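Local atomic coordinates of antigen, P35 (Borreliella spielmanii A14S, PDB entry 6HPN), a protein that is of unknown function but belongs to the PFam54 family of Borrelia outer surface proteins, which are thought to take part in the pathogenesis of Lyme disease. Residues E30-I35 with E129-I134; L75-I80 with R119-Q124; Y153-K158 with L211-T216. All coordinates share one frame; numbering follows the deposited sequence.

Interaction 1. Residues E30-I35 with E129-I134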
loop_
_atom_site.group_PDB
_atom_site.type_symbol
_atom_site.label_atom_id
_atom_site.label_comp_id
_atom_site.label_asym_id
_atom_site.label_seq_id
_atom_site.Cartn_x
_atom_site.Cartn_y
_atom_site.Cartn_z
ATOM N N GLU A 30 -14.458 -6.702 -4.953
ATOM C CA GLU A 30 -14.671 -7.899 -4.096
ATOM C C GLU A 30 -13.364 -8.678 -3.914
ATOM O O GLU A 30 -13.118 -9.157 -2.808
ATOM C CB GLU A 30 -15.779 -8.786 -4.665
ATOM C CG GLU A 30 -17.075 -8.660 -3.890
ATOM C CD GLU A 30 -18.306 -8.983 -4.725
ATOM O OE1 GLU A 30 -18.182 -9.818 -5.677
ATOM O OE2 GLU A 30 -19.385 -8.376 -4.454
ATOM N N ASP A 31 -12.526 -8.784 -4.929
ATOM C CA ASP A 31 -11.186 -9.407 -4.753
ATOM C C ASP A 31 -10.419 -8.638 -3.675
ATOM O O ASP A 31 -10.015 -9.254 -2.678
ATOM C CB ASP A 31 -10.361 -9.464 -6.047
ATOM C CG ASP A 31 -10.780 -10.544 -7.041
ATOM O OD1 ASP A 31 -11.669 -11.375 -6.718
ATOM O OD2 ASP A 31 -10.219 -10.550 -8.132
ATOM N N ILE A 32 -10.214 -7.342 -3.877
ATOM C CA ILE A 32 -9.392 -6.513 -2.949
ATOM C C ILE A 32 -9.961 -6.677 -1.534
ATOM O O ILE A 32 -9.195 -6.999 -0.603
ATOM C CB ILE A 32 -9.329 -5.060 -3.449
ATOM C CG1 ILE A 32 -8.342 -4.945 -4.621
ATOM C CG2 ILE A 32 -9.028 -4.075 -2.327
ATOM C CD1 ILE A 32 -8.594 -3.757 -5.568
ATOM N N VAL A 33 -11.260 -6.533 -1.350
ATOM C CA VAL A 33 -11.768 -6.517 0.050
ATOM C C VAL A 33 -11.729 -7.941 0.602
ATOM O O VAL A 33 -11.477 -8.078 1.798
ATOM C CB VAL A 33 -13.152 -5.870 0.232
ATOM C CG1 VAL A 33 -13.467 -4.863 -0.854
ATOM C CG2 VAL A 33 -14.258 -6.908 0.358
ATOM N N GLN A 34 -11.954 -8.960 -0.222
ATOM C CA GLN A 34 -11.876 -10.362 0.265
ATOM C C GLN A 34 -10.444 -10.673 0.709
ATOM O O GLN A 34 -10.274 -11.226 1.806
ATOM C CB GLN A 34 -12.386 -11.350 -0.778
ATOM C CG GLN A 34 -13.899 -11.399 -0.744
ATOM C CD GLN A 34 -14.565 -12.239 -1.805
ATOM O OE1 GLN A 34 -13.954 -12.716 -2.762
ATOM N NE2 GLN A 34 -15.863 -12.403 -1.619
ATOM N N ILE A 35 -9.457 -10.357 -0.126
ATOM C CA ILE A 35 -8.014 -10.517 0.210
ATOM C C ILE A 35 -7.813 -9.869 1.570
ATOM O O ILE A 35 -7.163 -10.479 2.406
ATOM C CB ILE A 35 -7.101 -9.921 -0.882
ATOM C CG1 ILE A 35 -7.038 -10.863 -2.095
ATOM C CG2 ILE A 35 -5.718 -9.599 -0.328
ATOM C CD1 ILE A 35 -6.438 -10.273 -3.371
ATOM N N GLU A 129 -10.125 1.433 -0.132
ATOM C CA GLU A 129 -11.123 2.512 0.066
ATOM C C GLU A 129 -11.977 2.645 -1.199
ATOM O O GLU A 129 -13.208 2.760 -1.108
ATOM C CB GLU A 129 -10.418 3.829 0.376
ATOM C CG GLU A 129 -9.801 3.839 1.746
ATOM C CD GLU A 129 -9.200 5.165 2.171
ATOM O OE1 GLU A 129 -8.735 5.894 1.273
ATOM O OE2 GLU A 129 -9.193 5.445 3.414
ATOM N N ILE A 130 -11.330 2.625 -2.350
ATOM C CA ILE A 130 -12.053 2.712 -3.638
ATOM C C ILE A 130 -12.946 1.472 -3.782
ATOM O O ILE A 130 -14.102 1.627 -4.236
ATOM C CB ILE A 130 -11.052 2.909 -4.792
ATOM C CG1 ILE A 130 -10.417 4.300 -4.690
ATOM C CG2 ILE A 130 -11.734 2.674 -6.132
ATOM C CD1 ILE A 130 -9.593 4.707 -5.872
ATOM N N SER A 131 -12.454 0.292 -3.412
ATOM C CA SER A 131 -13.257 -0.947 -3.514
ATOM C C SER A 131 -14.492 -0.779 -2.628
ATOM O O SER A 131 -15.599 -1.015 -3.136
ATOM C CB SER A 131 -12.452 -2.185 -3.203
ATOM O OG SER A 131 -11.379 -2.344 -4.141
ATOM N N LEU A 132 -14.336 -0.268 -1.406
ATOM C CA LEU A 132 -15.463 -0.195 -0.434
ATOM C C LEU A 132 -16.474 0.839 -0.940
ATOM O O LEU A 132 -17.665 0.550 -0.861
ATOM C CB LEU A 132 -14.951 0.100 0.994
ATOM C CG LEU A 132 -14.137 -1.046 1.626
ATOM C CD1 LEU A 132 -13.364 -0.615 2.872
ATOM C CD2 LEU A 132 -15.029 -2.254 1.919
ATOM N N LYS A 133 -16.012 1.971 -1.456
ATOM C CA LYS A 133 -16.880 3.026 -2.016
ATOM C C LYS A 133 -17.767 2.422 -3.119
ATOM O O LYS A 133 -18.988 2.711 -3.126
ATOM C CB LYS A 133 -16.055 4.177 -2.599
ATOM C CG LYS A 133 -15.498 5.176 -1.597
ATOM C CD LYS A 133 -14.633 6.225 -2.268
ATOM C CE LYS A 133 -14.001 7.196 -1.297
ATOM N NZ LYS A 133 -15.013 8.027 -0.602
ATOM N N ILE A 134 -17.182 1.629 -4.023
ATOM C CA ILE A 134 -17.921 1.039 -5.176
ATOM C C ILE A 134 -18.941 0.011 -4.669
ATOM O O ILE A 134 -20.107 0.127 -5.043
ATOM C CB ILE A 134 -16.958 0.434 -6.206
ATOM C CG1 ILE A 134 -16.253 1.529 -7.016
ATOM C CG2 ILE A 134 -17.681 -0.555 -7.097
ATOM C CD1 ILE A 134 -14.971 1.071 -7.721
#

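Interaction 2. Residues L75-I80 with R119-Q124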
loop_
_atom_site.group_PDB
_atom_site.type_symbol
_atom_site.label_atom_id
_atom_site.label_comp_id
_atom_site.label_asym_id
_atom_site.label_seq_id
_atom_site.Cartn_x
_atom_site.Cartn_y
_atom_site.Cartn_z
ATOM N N LEU A 75 -3.209 -2.566 14.585
ATOM C CA LEU A 75 -3.295 -3.916 13.965
ATOM C C LEU A 75 -3.637 -3.829 12.463
ATOM O O LEU A 75 -2.883 -4.354 11.649
ATOM C CB LEU A 75 -4.349 -4.717 14.730
ATOM C CG LEU A 75 -4.422 -6.202 14.370
ATOM C CD1 LEU A 75 -3.399 -7.006 15.173
ATOM C CD2 LEU A 75 -5.839 -6.734 14.566
ATOM N N ASN A 76 -4.735 -3.161 12.118
ATOM C CA ASN A 76 -5.311 -3.093 10.750
ATOM C C ASN A 76 -4.436 -2.290 9.793
ATOM O O ASN A 76 -4.366 -2.676 8.616
ATOM C CB ASN A 76 -6.704 -2.475 10.739
ATOM C CG ASN A 76 -7.704 -3.538 10.381
ATOM O OD1 ASN A 76 -7.569 -4.201 9.326
ATOM N ND2 ASN A 76 -8.618 -3.760 11.312
ATOM N N GLU A 77 -3.865 -1.187 10.269
ATOM C CA GLU A 77 -2.925 -0.362 9.478
ATOM C C GLU A 77 -1.718 -1.241 9.114
ATOM O O GLU A 77 -1.302 -1.251 7.935
ATOM C CB GLU A 77 -2.530 0.907 10.245
ATOM C CG GLU A 77 -3.652 1.935 10.378
ATOM C CD GLU A 77 -4.646 1.716 11.515
ATOM O OE1 GLU A 77 -4.614 0.669 12.158
ATOM O OE2 GLU A 77 -5.475 2.583 11.742
ATOM N N ARG A 78 -1.192 -1.997 10.068
ATOM C CA ARG A 78 -0.021 -2.886 9.816
ATOM C C ARG A 78 -0.448 -3.996 8.848
ATOM O O ARG A 78 0.342 -4.387 7.979
ATOM C CB ARG A 78 0.539 -3.438 11.137
ATOM C CG ARG A 78 1.301 -2.417 11.980
ATOM C CD ARG A 78 2.092 -3.059 13.116
ATOM N NE ARG A 78 1.242 -3.942 13.912
ATOM C CZ ARG A 78 0.570 -3.596 15.021
ATOM N NH1 ARG A 78 0.666 -2.378 15.537
ATOM N NH2 ARG A 78 -0.188 -4.497 15.620
ATOM N N ARG A 79 -1.669 -4.485 8.997
ATOM C CA ARG A 79 -2.213 -5.514 8.088
ATOM C C ARG A 79 -2.190 -4.938 6.650
ATOM O O ARG A 79 -1.690 -5.617 5.729
ATOM C CB ARG A 79 -3.592 -5.952 8.603
ATOM C CG ARG A 79 -4.137 -7.222 7.959
ATOM C CD ARG A 79 -4.650 -6.972 6.551
ATOM N NE ARG A 79 -5.699 -5.966 6.508
ATOM C CZ ARG A 79 -6.058 -5.312 5.418
ATOM N NH1 ARG A 79 -5.432 -5.544 4.265
ATOM N NH2 ARG A 79 -7.033 -4.412 5.481
ATOM N N ILE A 80 -2.670 -3.709 6.470
ATOM C CA ILE A 80 -2.711 -3.043 5.142
ATOM C C ILE A 80 -1.285 -3.041 4.586
ATOM O O ILE A 80 -1.125 -3.473 3.429
ATOM C CB ILE A 80 -3.393 -1.665 5.217
ATOM C CG1 ILE A 80 -4.897 -1.837 5.476
ATOM C CG2 ILE A 80 -3.129 -0.857 3.955
ATOM C CD1 ILE A 80 -5.608 -0.607 6.023
ATOM N N ARG A 119 4.201 5.042 0.832
ATOM C CA ARG A 119 4.184 4.208 -0.398
ATOM C C ARG A 119 3.327 2.951 -0.182
ATOM O O ARG A 119 2.127 2.992 -0.509
ATOM C CB ARG A 119 5.596 3.902 -0.894
ATOM C CG ARG A 119 5.620 3.254 -2.272
ATOM C CD ARG A 119 6.913 3.544 -3.003
ATOM N NE ARG A 119 7.042 2.891 -4.305
ATOM C CZ ARG A 119 8.187 2.451 -4.849
ATOM N NH1 ARG A 119 9.340 2.539 -4.194
ATOM N NH2 ARG A 119 8.160 1.924 -6.065
ATOM N N GLY A 120 3.899 1.860 0.316
ATOM C CA GLY A 120 3.176 0.576 0.454
ATOM C C GLY A 120 1.793 0.776 1.054
ATOM O O GLY A 120 0.791 0.478 0.391
ATOM N N PHE A 121 1.719 1.323 2.259
ATOM C CA PHE A 121 0.449 1.447 3.013
ATOM C C PHE A 121 -0.568 2.228 2.180
ATOM O O PHE A 121 -1.710 1.739 2.044
ATOM C CB PHE A 121 0.709 2.123 4.350
ATOM C CG PHE A 121 -0.543 2.510 5.079
ATOM C CD1 PHE A 121 -1.248 1.568 5.810
ATOM C CD2 PHE A 121 -1.015 3.807 5.024
ATOM C CE1 PHE A 121 -2.403 1.923 6.485
ATOM C CE2 PHE A 121 -2.180 4.153 5.686
ATOM C CZ PHE A 121 -2.877 3.210 6.410
ATOM N N SER A 122 -0.170 3.391 1.654
ATOM C CA SER A 122 -1.052 4.368 0.964
ATOM C C SER A 122 -1.631 3.748 -0.300
ATOM O O SER A 122 -2.824 3.950 -0.567
ATOM C CB SER A 122 -0.334 5.640 0.602
ATOM O OG SER A 122 0.210 6.248 1.752
ATOM N N ILE A 123 -0.793 3.090 -1.087
ATOM C CA ILE A 123 -1.241 2.444 -2.349
ATOM C C ILE A 123 -2.336 1.448 -1.993
ATOM O O ILE A 123 -3.375 1.457 -2.642
ATOM C CB ILE A 123 -0.078 1.757 -3.072
ATOM C CG1 ILE A 123 0.923 2.778 -3.626
ATOM C CG2 ILE A 123 -0.595 0.835 -4.157
ATOM C CD1 ILE A 123 2.223 2.149 -4.065
ATOM N N GLN A 124 -2.090 0.613 -0.997
ATOM C CA GLN A 124 -3.002 -0.488 -0.617
ATOM C C GLN A 124 -4.276 0.080 0.006
ATOM O O GLN A 124 -5.352 -0.406 -0.314
ATOM C CB GLN A 124 -2.292 -1.404 0.372
ATOM C CG GLN A 124 -3.084 -2.663 0.684
ATOM C CD GLN A 124 -3.334 -3.549 -0.518
ATOM O OE1 GLN A 124 -2.443 -3.869 -1.300
ATOM N NE2 GLN A 124 -4.569 -3.984 -0.654
#

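Interaction 3. Residues Y153-K158 with L211-T216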
loop_
_atom_site.group_PDB
_atom_site.type_symbol
_atom_site.label_atom_id
_atom_site.label_comp_id
_atom_site.label_asym_id
_atom_site.label_seq_id
_atom_site.Cartn_x
_atom_site.Cartn_y
_atom_site.Cartn_z
ATOM N N TYR A 153 -13.075 1.071 -13.894
ATOM C CA TYR A 153 -12.430 -0.195 -14.306
ATOM C C TYR A 153 -10.920 0.041 -14.417
ATOM O O TYR A 153 -10.176 -0.597 -13.702
ATOM C CB TYR A 153 -13.057 -0.694 -15.608
ATOM C CG TYR A 153 -12.340 -1.871 -16.206
ATOM C CD1 TYR A 153 -12.628 -3.176 -15.822
ATOM C CD2 TYR A 153 -11.353 -1.671 -17.156
ATOM C CE1 TYR A 153 -11.936 -4.253 -16.359
ATOM C CE2 TYR A 153 -10.677 -2.731 -17.727
ATOM C CZ TYR A 153 -10.958 -4.014 -17.307
ATOM O OH TYR A 153 -10.251 -5.016 -17.868
ATOM N N TYR A 154 -10.508 1.008 -15.237
ATOM C CA TYR A 154 -9.084 1.315 -15.536
ATOM C C TYR A 154 -8.389 1.899 -14.304
ATOM O O TYR A 154 -7.163 1.753 -14.222
ATOM C CB TYR A 154 -8.958 2.184 -16.796
ATOM C CG TYR A 154 -9.245 1.408 -18.054
ATOM C CD1 TYR A 154 -8.462 0.319 -18.412
ATOM C CD2 TYR A 154 -10.344 1.704 -18.836
ATOM C CE1 TYR A 154 -8.748 -0.453 -19.529
ATOM C CE2 TYR A 154 -10.635 0.955 -19.967
ATOM C CZ TYR A 154 -9.838 -0.129 -20.323
ATOM O OH TYR A 154 -10.147 -0.860 -21.448
ATOM N N ASP A 155 -9.122 2.455 -13.336
ATOM C CA ASP A 155 -8.489 3.029 -12.110
ATOM C C ASP A 155 -7.764 1.907 -11.352
ATOM O O ASP A 155 -6.623 2.107 -10.876
ATOM C CB ASP A 155 -9.499 3.796 -11.261
ATOM C CG ASP A 155 -9.737 5.250 -11.679
ATOM O OD1 ASP A 155 -9.001 5.741 -12.596
ATOM O OD2 ASP A 155 -10.639 5.903 -11.042
ATOM N N PHE A 156 -8.366 0.733 -11.325
ATOM C CA PHE A 156 -7.754 -0.482 -10.743
ATOM C C PHE A 156 -6.418 -0.799 -11.435
ATOM O O PHE A 156 -5.486 -1.215 -10.715
ATOM C CB PHE A 156 -8.752 -1.629 -10.834
ATOM C CG PHE A 156 -9.895 -1.512 -9.867
ATOM C CD1 PHE A 156 -9.675 -1.562 -8.499
ATOM C CD2 PHE A 156 -11.195 -1.387 -10.312
ATOM C CE1 PHE A 156 -10.726 -1.477 -7.602
ATOM C CE2 PHE A 156 -12.244 -1.313 -9.402
ATOM C CZ PHE A 156 -12.009 -1.359 -8.055
ATOM N N ASP A 157 -6.318 -0.589 -12.754
ATOM C CA ASP A 157 -5.098 -0.887 -13.551
ATOM C C ASP A 157 -4.038 0.134 -13.174
ATOM O O ASP A 157 -2.899 -0.261 -12.964
ATOM C CB ASP A 157 -5.365 -0.889 -15.057
ATOM C CG ASP A 157 -6.110 -2.128 -15.540
ATOM O OD1 ASP A 157 -6.046 -3.142 -14.861
ATOM O OD2 ASP A 157 -6.719 -2.068 -16.619
ATOM N N LYS A 158 -4.437 1.382 -12.969
ATOM C CA LYS A 158 -3.517 2.476 -12.555
ATOM C C LYS A 158 -2.943 2.218 -11.154
ATOM O O LYS A 158 -1.705 2.362 -10.992
ATOM C CB LYS A 158 -4.226 3.825 -12.650
ATOM C CG LYS A 158 -4.192 4.411 -14.049
ATOM C CD LYS A 158 -5.178 5.530 -14.274
ATOM C CE LYS A 158 -5.576 5.636 -15.730
ATOM N NZ LYS A 158 -5.971 7.012 -16.069
ATOM N N LEU A 211 -4.925 10.883 -4.652
ATOM C CA LEU A 211 -5.872 11.977 -4.342
ATOM C C LEU A 211 -6.881 12.071 -5.499
ATOM O O LEU A 211 -8.090 12.175 -5.240
ATOM C CB LEU A 211 -5.105 13.294 -4.142
ATOM C CG LEU A 211 -5.957 14.559 -3.946
ATOM C CD1 LEU A 211 -6.689 14.556 -2.613
ATOM C CD2 LEU A 211 -5.101 15.809 -4.048
ATOM N N ASN A 212 -6.438 12.074 -6.752
ATOM C CA ASN A 212 -7.414 12.471 -7.793
ATOM C C ASN A 212 -8.110 11.206 -8.321
ATOM O O ASN A 212 -9.280 11.315 -8.741
ATOM C CB ASN A 212 -6.892 13.633 -8.653
ATOM C CG ASN A 212 -5.679 13.367 -9.499
ATOM O OD1 ASN A 212 -5.727 12.543 -10.404
ATOM N ND2 ASN A 212 -4.634 14.147 -9.285
ATOM N N LEU A 213 -7.590 10.017 -8.025
ATOM C CA LEU A 213 -8.404 8.777 -8.179
ATOM C C LEU A 213 -9.516 8.704 -7.130
ATOM O O LEU A 213 -10.639 8.328 -7.510
ATOM C CB LEU A 213 -7.499 7.551 -8.084
ATOM C CG LEU A 213 -6.561 7.347 -9.269
ATOM C CD1 LEU A 213 -6.087 5.909 -9.272
ATOM C CD2 LEU A 213 -7.215 7.717 -10.602
ATOM N N ILE A 214 -9.237 9.066 -5.877
ATOM C CA ILE A 214 -10.255 9.022 -4.786
ATOM C C ILE A 214 -11.343 10.082 -5.051
ATOM O O ILE A 214 -12.552 9.775 -4.873
ATOM C CB ILE A 214 -9.599 9.186 -3.396
ATOM C CG1 ILE A 214 -8.706 7.999 -3.009
ATOM C CG2 ILE A 214 -10.655 9.444 -2.338
ATOM C CD1 ILE A 214 -9.397 6.916 -2.225
ATOM N N ASN A 215 -10.944 11.291 -5.437
ATOM C CA ASN A 215 -11.884 12.395 -5.756
ATOM C C ASN A 215 -12.739 12.008 -6.964
ATOM O O ASN A 215 -13.972 12.222 -6.930
ATOM C CB ASN A 215 -11.150 13.717 -5.983
ATOM C CG ASN A 215 -10.792 14.408 -4.676
ATOM O OD1 ASN A 215 -11.422 14.156 -3.646
ATOM N ND2 ASN A 215 -9.808 15.295 -4.708
ATOM N N THR A 216 -12.114 11.468 -8.001
ATOM C CA THR A 216 -12.824 11.126 -9.245
ATOM C C THR A 216 -13.849 10.025 -8.950
ATOM O O THR A 216 -15.020 10.160 -9.397
ATOM C CB THR A 216 -11.859 10.717 -10.348
ATOM O OG1 THR A 216 -11.173 11.888 -10.771
ATOM C CG2 THR A 216 -12.591 10.108 -11.521
#

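Interaction 1. Residues E30-I35 with E129-I134
I32 and S131 meet through first torsions that both place the outer atom beside the backbone N. In I32 (chi1 -77°) this sends CG1 one way and leaves CG2 opposite the N, and the two branches, ending in CD1 and CG2, both come against the serine hydroxyl. In S131 a chi1 of -62° sets OG where it bonds to M127 O of its own helix and still lies against the two I32 methyls. I32 CD1 and S131 OG lie 3.4 Å apart, and I32 CG2 is equally close to that oxygen. V33, the next residue along, uses a single methyl: its CG1 rests 3.7 Å from S131 CB and also reaches over to L132 CD2, at 4.1 Å. The serine is thus covered by two neighbouring side chains of one helix, while L132 bends its end toward V33 from the margin of the contact.

Helix 16-40 and helix 106-135 pass here at a steep angle, 117° between the directions of the short segments, with 8.8 Å between their axes. The small S131 is the nearest backbone partner of V33 across this crossing. F156 of helix 146-179 packs on both I32 and S131, so a third helix closes over the same spot.

As an example of how a hydroxyl can be accommodated in an apolar helix junction, S131 is instructive. Its polarity is satisfied locally, by the bond to M127 O, and its contacts across the junction are with carbon atoms. What joins the two helices at this point is van der Waals contact of methyl groups with the methylene and the hydroxyl oxygen of S131, and with a methyl of L132.

Interaction 2. Residues L75-I80 with R119-Q124
F121 presents the edge of its ring to the backbone of E77, whose O lies near the ring plane, 3.5 Å from F121 CD1. The E77 side chain runs beside the phenylalanine in the same direction, with its CB 3.9 Å from F121 CE1 and its carboxylate plane only 16° from that of the ring. I80 approaches the ring obliquely, bringing its CG2 methyl to 3.6 Å from F121 CD1, while F61 meets F121 edge-to-face from outside the two segments. A second flat group, the guanidinium of R79, has I80 CG1 on one face, displaced toward the rim, and N76 OD1 at its edge. The same isoleucine therefore touches a ring of the partner helix and an arginine of its own.

The ring can extend toward helix 75-84 because its CG stands opposite the backbone N (chi1 170°). Q124, one turn further on, completes the grip on I80: its CB sits 3.7 Å from I80 CG2, and its CG packs 3.5 Å from I80 O. The chain of Q124 then bends at chi2, and the amide has its partners elsewhere, NE2 with E128 OE2 and OE1 with K163 NZ. E128 also forms a salt bridge with R79, so one acid engages both the glutamine and the arginine.

Here the directions of the short segments differ by 95°, with 9.5 Å between axes, so a near-orthogonal crossing is filled mainly by F121 and I80, with the aliphatic parts of Q124 and E77 beside them. It illustrates how, in this all-helical fold of the BbCRASP-1-like family, the short helix 75-84 is packed crosswise against the long helix 106-135.

Interaction 3. Residues Y153-K158 with L211-T216
L213 lays one methyl against the carboxylate of D155: CD2 is 3.3 Å from D155 OD1 and 3.7 Å from D155 CG. The two side chains slide past one another in opposite directions, so the leucine tip rests beside the acid. Its other methyl, CD1, is more loosely placed, 4.4 Å from K158 CB, where the lysine contributes its first methylene at the margin. L159 of helix 146-179 packs on the same leucine.

Both D155 and L213 carry CG beside the backbone N, and the position of D155 on its helix already points it at L213. Behind the leucine, the backbone is braced by threonines. T216 OG1 donates a 2.8 Å bond to N212 O, tilted 28° from the carbonyl plane, and T216 N reaches the same oxygen from the opposite face. T217 and T218 repeat the hydroxyl-to-carbonyl bond, to L213 O and I214 O respectively.

Further out, on helix 146-179, F156 points away from the helix of L213, and its ring packs on helices 16-40 and 106-135, while D157 forms a salt bridge with R28.

The two segments run in roughly opposite directions, and their link is mainly one leucine in contact with one aspartate and the CB methylene of a lysine. This is side-by-side packing of long antiparallel helices, as found in helical bundles, here between helix 146-179 and the C-terminal helix 200-221.

Starting at the N terminus, helix 16-40 meets helix 106-135 in interaction 1, closing a span of 93 intervening residues. Interaction 2 opens and closes within that span, bringing helix 75-84 onto the same helix 106-135 further toward its start. The chain then turns into helix 146-179, and interaction 3 begins only after interaction 1 is complete, joining that helix to helix 200-221; no spans cross. Interactions 1 and 3, with centres 13 Å apart, touch directly: F156 and I214 of interaction 3 lie against interaction 1, tying helices 16-40, 106-135, 146-179 and 200-221 together. Interactions 2 and 3 stay apart. Helix 106-135 is thus the shared element of interactions 1 and 2.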